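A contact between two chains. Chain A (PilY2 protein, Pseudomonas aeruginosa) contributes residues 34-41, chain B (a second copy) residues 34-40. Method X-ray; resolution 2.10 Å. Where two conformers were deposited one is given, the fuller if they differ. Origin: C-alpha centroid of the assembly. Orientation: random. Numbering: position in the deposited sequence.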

# COMPACT_ATOMS: atom_id res chain seq x y z
N ASN A 34 1.72 -5.69 -16.31
CA ASN A 34 0.63 -6.58 -15.83
C ASN A 34 1.07 -7.41 -14.61
O ASN A 34 0.23 -7.84 -13.86
CB ASN A 34 0.20 -7.53 -16.97
CG ASN A 34 -0.42 -6.86 -18.18
OD1 ASN A 34 -0.77 -5.65 -18.16
ND2 ASN A 34 -0.51 -7.62 -19.28
N SER A 35 2.40 -7.60 -14.43
CA SER A 35 2.98 -8.36 -13.31
C SER A 35 2.87 -7.60 -11.97
O SER A 35 3.07 -8.23 -10.94
CB SER A 35 4.43 -8.73 -13.63
OG SER A 35 5.23 -7.58 -13.85
N THR A 36 2.52 -6.29 -11.97
CA THR A 36 2.29 -5.53 -10.71
C THR A 36 0.86 -5.83 -10.37
O THR A 36 -0.07 -5.26 -10.98
CB THR A 36 2.63 -4.05 -10.89
OG1 THR A 36 4.00 -4.01 -11.30
CG2 THR A 36 2.39 -3.22 -9.60
N VAL A 37 0.67 -6.77 -9.44
CA VAL A 37 -0.62 -7.32 -9.07
C VAL A 37 -0.88 -7.17 -7.55
O VAL A 37 0.02 -7.34 -6.74
CB VAL A 37 -0.66 -8.82 -9.52
CG1 VAL A 37 -1.96 -9.51 -9.15
CG2 VAL A 37 -0.39 -8.98 -11.01
N ARG A 38 -2.13 -6.85 -7.20
CA ARG A 38 -2.60 -6.69 -5.84
C ARG A 38 -3.96 -7.41 -5.76
O ARG A 38 -4.84 -7.16 -6.59
CB ARG A 38 -2.69 -5.18 -5.48
CG ARG A 38 -2.63 -4.84 -3.99
CD ARG A 38 -2.43 -3.32 -3.77
NE ARG A 38 -1.54 -3.04 -2.63
CZ ARG A 38 -0.23 -2.87 -2.75
NH1 ARG A 38 0.34 -2.84 -3.95
NH2 ARG A 38 0.51 -2.71 -1.67
N ASN A 39 -4.07 -8.37 -4.83
CA ASN A 39 -5.28 -9.19 -4.62
C ASN A 39 -5.72 -9.91 -5.91
O ASN A 39 -6.91 -9.91 -6.24
CB ASN A 39 -6.42 -8.37 -3.97
CG ASN A 39 -6.05 -7.85 -2.59
OD1 ASN A 39 -5.18 -8.40 -1.90
ND2 ASN A 39 -6.65 -6.74 -2.18
N GLY A 40 -4.75 -10.49 -6.61
CA GLY A 40 -4.96 -11.23 -7.86
C GLY A 40 -5.32 -10.40 -9.09
O GLY A 40 -5.54 -10.97 -10.16
N MSE A 41 -5.37 -9.07 -8.98
CA MSE A 41 -5.75 -8.19 -10.09
C MSE A 41 -4.62 -7.22 -10.49
O MSE A 41 -4.09 -6.53 -9.62
CB MSE A 41 -7.00 -7.36 -9.70
CG MSE A 41 -8.22 -8.21 -9.37
SE MSE A 41 -9.60 -7.13 -8.56
CE MSE A 41 -8.68 -6.58 -6.89
N ASN B 34 -4.49 -14.21 4.85
CA ASN B 34 -3.59 -14.56 3.76
C ASN B 34 -4.11 -14.06 2.41
O ASN B 34 -3.32 -13.96 1.49
CB ASN B 34 -3.36 -16.08 3.68
CG ASN B 34 -2.43 -16.62 4.73
OD1 ASN B 34 -2.25 -16.08 5.81
ND2 ASN B 34 -1.80 -17.73 4.43
N SER B 35 -5.40 -13.74 2.28
CA SER B 35 -6.01 -13.21 1.05
C SER B 35 -5.57 -11.76 0.77
O SER B 35 -5.78 -11.28 -0.35
CB SER B 35 -7.53 -13.32 1.11
OG SER B 35 -8.04 -12.60 2.22
N THR B 36 -4.94 -11.06 1.73
CA THR B 36 -4.39 -9.71 1.49
C THR B 36 -3.01 -9.99 0.86
O THR B 36 -2.05 -10.35 1.58
CB THR B 36 -4.41 -8.92 2.78
OG1 THR B 36 -5.75 -8.87 3.26
CG2 THR B 36 -3.88 -7.54 2.56
N VAL B 37 -2.93 -9.89 -0.49
CA VAL B 37 -1.77 -10.31 -1.28
C VAL B 37 -1.28 -9.21 -2.25
O VAL B 37 -2.07 -8.46 -2.84
CB VAL B 37 -2.15 -11.63 -2.05
CG1 VAL B 37 -3.05 -11.41 -3.25
CG2 VAL B 37 -0.94 -12.47 -2.43
N ARG B 38 0.03 -9.20 -2.48
CA ARG B 38 0.71 -8.31 -3.40
C ARG B 38 1.75 -9.16 -4.12
O ARG B 38 2.48 -9.91 -3.46
CB ARG B 38 1.33 -7.13 -2.64
CG ARG B 38 2.27 -6.28 -3.47
CD ARG B 38 3.30 -5.60 -2.61
NE ARG B 38 4.56 -6.35 -2.55
CZ ARG B 38 5.57 -6.17 -3.39
NH1 ARG B 38 5.47 -5.29 -4.38
NH2 ARG B 38 6.68 -6.87 -3.26
N ASN B 39 1.77 -9.09 -5.47
CA ASN B 39 2.69 -9.83 -6.35
C ASN B 39 2.79 -11.32 -5.94
O ASN B 39 3.89 -11.89 -5.86
CB ASN B 39 4.06 -9.15 -6.42
CG ASN B 39 4.03 -7.79 -7.09
OD1 ASN B 39 3.06 -7.41 -7.76
ND2 ASN B 39 5.09 -7.03 -6.92
N GLY B 40 1.63 -11.93 -5.70
CA GLY B 40 1.51 -13.34 -5.33
C GLY B 40 1.96 -13.70 -3.93
O GLY B 40 1.91 -14.88 -3.58

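Four hydrogen bonds, related by a near-twofold symmetry, join the two copies of PilY2 where their short strands meet. Two run from backbone to backbone: B:Asn39 N donates to A:Val37 O at 2.8 Å, and A:Asn39 N donates to B:Val37 O, also at 2.8 Å. The N-H...O angles of 176° and 162° leave both close to linear. The other two run from backbone to side chain: A:Val37 N reaches B:Asn39 OD1 at 3.0 Å and B:Val37 N reaches A:Asn39 OD1 at 3.0 Å. Each valine thus has both its backbone N and its backbone O engaged by one asparagine across the contact, whose side-chain OD1 accepts the bond that its own backbone O would take in a regular antiparallel pair.

Asparagine suits this place: its short side chain brings OD1 to the partner's backbone N, and it tolerates the positive phi (55° in A:Asn39, 46° in B:Asn39) better than most residues. Both copies adopt the m rotamer, and although CA-to-CB points sideways, the end of the side chain comes nearer the partner. The fit brings OD1 close to other oxygens: A:Asn39 OD1 lies 3.3 Å from B:Ser35 O and 3.2 Å from B:Val37 O, pairs of acceptors that do not bond. The ND2 atoms are satisfied elsewhere in the structure.

Between these paired bonds the backbones form a single bridge, A:Arg38 with B:Arg38, with their CA atoms 4.4 Å apart. The register is antiparallel, A:Val37 facing B:Asn39 and A:Asn39 facing B:Val37. Inside the bridge, A:Arg38 CA approaches B:Val37 O at 3.5 Å and B:Arg38 CA approaches A:Val37 O at 3.5 Å, CA-H...O contacts that supplement the stronger bonds.

The arginines pack through their side chains without a matching polar link. A:Arg38 NH1 lies 4.0 Å from B:Arg38 CG, which sits over one face of the A:Arg38 guanidinium; the aliphatic part of one arginine thus covers the flat group of the other, whose nitrogens are hydrogen-bonded elsewhere.

In the conformers given the valines differ, t in A:Val37 and p in B:Val37. B:Val37 packs the more closely: its CG1 lies 3.4 Å from A:Asn39 CA and 3.9 Å from A:Gly40 N, whereas A:Val37 CB lies 4.4 Å from B:Asn39 OD1. In chain A, a type I' turn from A:Arg38 to A:Met41 follows the bridge, closed by A:Met41 N to A:Arg38 O at 3.1 Å, and the positive phi of A:Gly40 favours glycine there. Together the stretches bury 350 Å², most of it on residues 37 to 39 of each chain.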